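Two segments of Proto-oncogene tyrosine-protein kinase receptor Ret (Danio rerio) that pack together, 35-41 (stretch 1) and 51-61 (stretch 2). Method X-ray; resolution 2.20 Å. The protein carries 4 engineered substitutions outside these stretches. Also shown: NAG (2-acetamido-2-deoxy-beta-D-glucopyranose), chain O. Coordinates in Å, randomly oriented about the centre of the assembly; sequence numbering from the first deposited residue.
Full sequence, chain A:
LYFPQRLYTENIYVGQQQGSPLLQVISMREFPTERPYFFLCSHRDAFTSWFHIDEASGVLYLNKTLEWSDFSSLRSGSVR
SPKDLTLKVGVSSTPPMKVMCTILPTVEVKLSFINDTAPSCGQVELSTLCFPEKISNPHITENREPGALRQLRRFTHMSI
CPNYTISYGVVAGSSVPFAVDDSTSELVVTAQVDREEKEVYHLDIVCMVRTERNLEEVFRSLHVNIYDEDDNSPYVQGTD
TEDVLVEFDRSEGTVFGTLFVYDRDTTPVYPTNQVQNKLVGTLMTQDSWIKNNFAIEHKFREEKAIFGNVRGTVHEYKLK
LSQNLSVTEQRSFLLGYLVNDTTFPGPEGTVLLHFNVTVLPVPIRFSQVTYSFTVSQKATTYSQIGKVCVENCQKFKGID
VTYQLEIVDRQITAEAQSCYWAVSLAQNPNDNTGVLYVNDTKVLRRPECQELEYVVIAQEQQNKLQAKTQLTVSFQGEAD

Stretch 1 (35-41) RPYFFLC
Stretch 2, residues 51-61: FHIDEASGVLY

Stretch 1 runs extended from Tyr 37 to Leu 40, and stretch 2 folds back on itself: strand 51-53, a turn in which residues 55-57 take helical phi/psi, then strand 59-61. Strands 37-40 and 51-53 run nearly antiparallel, with 168° between their N-to-C directions and a closest axial approach of 6.6 Å. That spacing is wider than in a hydrogen-bonded sheet, and side chains occupy the gap. The register is fixed by Phe 38 and Glu 55, whose CA atoms lie 4.5 Å apart.

One hydrogen bond crosses the contact, from Phe 38 N to Glu 55 O, at 2.9 Å and an N-H...acceptor angle of 177°. Two CA-H...O contacts flank it: Tyr 37 CA to Glu 55 O at 3.6 Å, and Glu 55 CA to Phe 38 O at 3.4 Å. Backbone polar contact is thus concentrated where the turn begins.

The turn is braced from within. Asp 54, with chi1 t (-173°) and chi2 -68°, points its CA-to-CB bond away from stretch 1, and its OD1 accepts from Ala 56 N (2.9 Å) and Ser 57 N (3.0 Å). Gly 58 N donates to Asp 54 O at 2.8 Å, and Asp 54 N to Val 59 O at 2.9 Å. Ser 57, chi1 p (73°), places OG 3.3 Å from Val 59 N, a weak hydrogen bond.

Phe 38 (phi/psi -92/151) is buried and points toward stretch 2. Its rotamer, chi1 m (-58°) with chi2 -91°, lays the ring beneath the turn: Gly 58 CA sits 3.5 Å from the ring centroid, 16° off the normal, a CH-pi contact over one face. The oxygens Glu 55 O and Ala 56 O lie at the ring edge, the latter 3.7 Å from Phe 38 CE2. Gly 58 has phi/psi 76/9, where a CB would be jammed against the preceding carbonyl O; an ideal CB would also stand 2.9 Å from Phe 38 CZ, a clash. Backbone conformation and ring packing therefore both favour glycine.

Ile 53, t/t (-155°, 179°), points toward stretch 1 and fills the space between the strands. Its CD1 is 4.0 Å from Phe 38 CB, while its CG2 is 3.6 Å from Phe 39 CA and 4.2 Å from Leu 40 CG. Phe 39, chi1 p (47°), directs its CA-to-CB bond away, so its backbone makes this approach.

Leu 40 starts sideways, but m/t (-74°, 168°) brings its end nearer. Its CD1 reaches 3.4 Å from Phe 51 O and 4.0 Å from Phe 51 CB; its CD2 lies 4.0 Å from CD1 of Leu 60, which is t/p (-179°, 66°). The two methyls thereby touch both strands of stretch 2.

At the exposed end, Glu 55 extends through chi1 t (-168°) and chi2 t (177°) before chi3 turns to -60°. Its OE2 comes 3.2 Å from Tyr 37 CD2, at the edge of a ring set by chi1 m (-63°) and chi2 83°.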

# COMPACT_ATOMS: atom_id res chain seq x y z
N ARG A 35 12.04 15.77 52.07
CA ARG A 35 11.10 16.08 53.15
C ARG A 35 10.05 17.08 52.68
O ARG A 35 10.39 18.14 52.13
CB ARG A 35 11.86 16.65 54.37
CG ARG A 35 11.05 17.56 55.27
CD ARG A 35 11.98 18.17 56.31
NE ARG A 35 11.34 19.24 57.06
CZ ARG A 35 11.89 19.90 58.08
NH1 ARG A 35 13.11 19.62 58.51
NH2 ARG A 35 11.19 20.85 58.70
N PRO A 36 8.76 16.80 52.91
CA PRO A 36 7.71 17.70 52.42
C PRO A 36 7.39 18.86 53.36
O PRO A 36 7.41 18.73 54.59
CB PRO A 36 6.50 16.77 52.27
CG PRO A 36 6.72 15.72 53.28
CD PRO A 36 8.20 15.55 53.47
N TYR A 37 7.11 20.01 52.76
CA TYR A 37 6.65 21.21 53.45
C TYR A 37 5.31 21.57 52.84
O TYR A 37 5.25 21.98 51.67
CB TYR A 37 7.59 22.39 53.29
CG TYR A 37 8.97 22.23 53.87
CD1 TYR A 37 9.97 21.59 53.16
CD2 TYR A 37 9.29 22.79 55.11
CE1 TYR A 37 11.23 21.48 53.67
CE2 TYR A 37 10.55 22.68 55.62
CZ TYR A 37 11.52 22.02 54.89
OH TYR A 37 12.79 21.91 55.40
N PHE A 38 4.26 21.44 53.63
CA PHE A 38 2.91 21.72 53.19
C PHE A 38 2.55 23.17 53.48
O PHE A 38 3.01 23.75 54.47
CB PHE A 38 1.92 20.81 53.93
CG PHE A 38 2.18 19.35 53.74
CD1 PHE A 38 1.56 18.66 52.70
CD2 PHE A 38 2.98 18.65 54.62
CE1 PHE A 38 1.78 17.30 52.52
CE2 PHE A 38 3.19 17.29 54.45
CZ PHE A 38 2.58 16.62 53.39
N PHE A 39 1.66 23.73 52.66
CA PHE A 39 1.18 25.08 52.87
C PHE A 39 -0.10 25.30 52.07
O PHE A 39 -0.32 24.67 51.03
CB PHE A 39 2.25 26.10 52.47
CG PHE A 39 2.90 25.83 51.14
CD1 PHE A 39 3.94 24.91 51.03
CD2 PHE A 39 2.49 26.51 50.01
CE1 PHE A 39 4.56 24.69 49.80
CE2 PHE A 39 3.10 26.28 48.78
CZ PHE A 39 4.13 25.36 48.68
N LEU A 40 -0.92 26.23 52.56
CA LEU A 40 -2.15 26.65 51.87
C LEU A 40 -1.86 27.68 50.78
O LEU A 40 -1.02 28.56 50.95
CB LEU A 40 -3.17 27.24 52.85
CG LEU A 40 -3.85 26.20 53.74
CD1 LEU A 40 -4.62 26.84 54.87
CD2 LEU A 40 -4.77 25.36 52.90
N CYS A 41 -2.60 27.58 49.69
CA CYS A 41 -2.35 28.37 48.50
C CYS A 41 -3.50 29.27 48.09
O CYS A 41 -3.31 30.12 47.21
CB CYS A 41 -2.02 27.46 47.31
SG CYS A 41 -0.34 26.96 47.36
N PHE A 51 -8.74 28.32 57.62
CA PHE A 51 -8.10 27.02 57.69
C PHE A 51 -6.61 27.18 57.95
O PHE A 51 -6.01 28.22 57.68
CB PHE A 51 -8.32 26.21 56.39
CG PHE A 51 -9.76 26.05 56.02
CD1 PHE A 51 -10.52 25.04 56.56
CD2 PHE A 51 -10.35 26.93 55.13
CE1 PHE A 51 -11.86 24.90 56.22
CE2 PHE A 51 -11.68 26.79 54.78
CZ PHE A 51 -12.44 25.78 55.32
N HIS A 52 -6.01 26.11 58.48
CA HIS A 52 -4.58 26.07 58.74
C HIS A 52 -4.08 24.67 58.45
O HIS A 52 -4.71 23.70 58.86
CB HIS A 52 -4.29 26.47 60.20
CG HIS A 52 -2.93 26.07 60.68
ND1 HIS A 52 -1.80 26.83 60.45
CD2 HIS A 52 -2.53 25.00 61.41
CE1 HIS A 52 -0.75 26.23 61.00
NE2 HIS A 52 -1.17 25.12 61.59
N ILE A 53 -2.97 24.55 57.71
CA ILE A 53 -2.37 23.25 57.41
C ILE A 53 -1.05 23.16 58.16
O ILE A 53 -0.27 24.11 58.18
CB ILE A 53 -2.19 22.99 55.90
CG1 ILE A 53 -2.18 21.47 55.61
CG2 ILE A 53 -0.92 23.65 55.35
CD1 ILE A 53 -2.03 21.10 54.12
N ASP A 54 -0.83 22.03 58.80
CA ASP A 54 0.42 21.84 59.51
C ASP A 54 1.54 21.60 58.50
O ASP A 54 1.46 20.67 57.69
CB ASP A 54 0.30 20.68 60.48
CG ASP A 54 1.50 20.54 61.34
OD1 ASP A 54 2.57 20.19 60.80
OD2 ASP A 54 1.39 20.83 62.55
N GLU A 55 2.57 22.45 58.55
CA GLU A 55 3.64 22.42 57.57
C GLU A 55 4.34 21.06 57.50
O GLU A 55 4.76 20.64 56.41
CB GLU A 55 4.65 23.52 57.89
CG GLU A 55 5.68 23.79 56.79
CD GLU A 55 6.61 24.95 57.15
OE1 GLU A 55 6.09 26.07 57.35
OE2 GLU A 55 7.84 24.75 57.24
N ALA A 56 4.46 20.34 58.63
CA ALA A 56 5.20 19.08 58.69
C ALA A 56 4.34 17.84 58.47
O ALA A 56 4.78 16.90 57.81
CB ALA A 56 5.91 18.92 60.03
N SER A 57 3.13 17.82 59.02
CA SER A 57 2.29 16.64 58.93
C SER A 57 1.29 16.71 57.79
O SER A 57 0.81 15.67 57.35
CB SER A 57 1.56 16.41 60.26
OG SER A 57 0.52 17.35 60.48
N GLY A 58 1.01 17.90 57.27
CA GLY A 58 0.01 17.98 56.22
C GLY A 58 -1.42 17.84 56.69
O GLY A 58 -2.32 17.71 55.87
N VAL A 59 -1.66 17.86 58.00
CA VAL A 59 -3.02 17.81 58.51
C VAL A 59 -3.66 19.18 58.36
O VAL A 59 -3.06 20.19 58.73
CB VAL A 59 -3.03 17.33 59.97
CG1 VAL A 59 -4.45 17.45 60.55
CG2 VAL A 59 -2.48 15.89 60.07
N LEU A 60 -4.86 19.21 57.80
CA LEU A 60 -5.62 20.45 57.63
C LEU A 60 -6.59 20.63 58.79
O LEU A 60 -7.34 19.70 59.12
CB LEU A 60 -6.36 20.43 56.29
CG LEU A 60 -7.22 21.59 55.81
CD1 LEU A 60 -6.36 22.83 55.56
CD2 LEU A 60 -7.95 21.18 54.54
N TYR A 61 -6.57 21.82 59.40
CA TYR A 61 -7.35 22.16 60.59
C TYR A 61 -8.25 23.37 60.33
O TYR A 61 -7.90 24.28 59.56
CB TYR A 61 -6.43 22.52 61.78
CG TYR A 61 -5.59 21.41 62.33
CD1 TYR A 61 -6.08 20.57 63.32
CD2 TYR A 61 -4.27 21.22 61.90
CE1 TYR A 61 -5.30 19.54 63.83
CE2 TYR A 61 -3.49 20.20 62.41
CZ TYR A 61 -4.01 19.36 63.37
OH TYR A 61 -3.24 18.34 63.87
C1 NAG O . -6.39 32.31 61.42
C2 NAG O . -5.05 32.59 60.76
C3 NAG O . -4.42 33.82 61.39
C4 NAG O . -5.36 35.01 61.28
C5 NAG O . -6.75 34.68 61.84
C6 NAG O . -7.77 35.76 61.53
C7 NAG O . -3.84 30.67 59.81
C8 NAG O . -2.90 29.53 60.09
N2 NAG O . -4.16 31.44 60.86
O3 NAG O . -3.19 34.10 60.71
O4 NAG O . -4.83 36.13 61.99
O5 NAG O . -7.26 33.46 61.26
O6 NAG O . -8.77 35.88 62.53
O7 NAG O . -4.29 30.88 58.69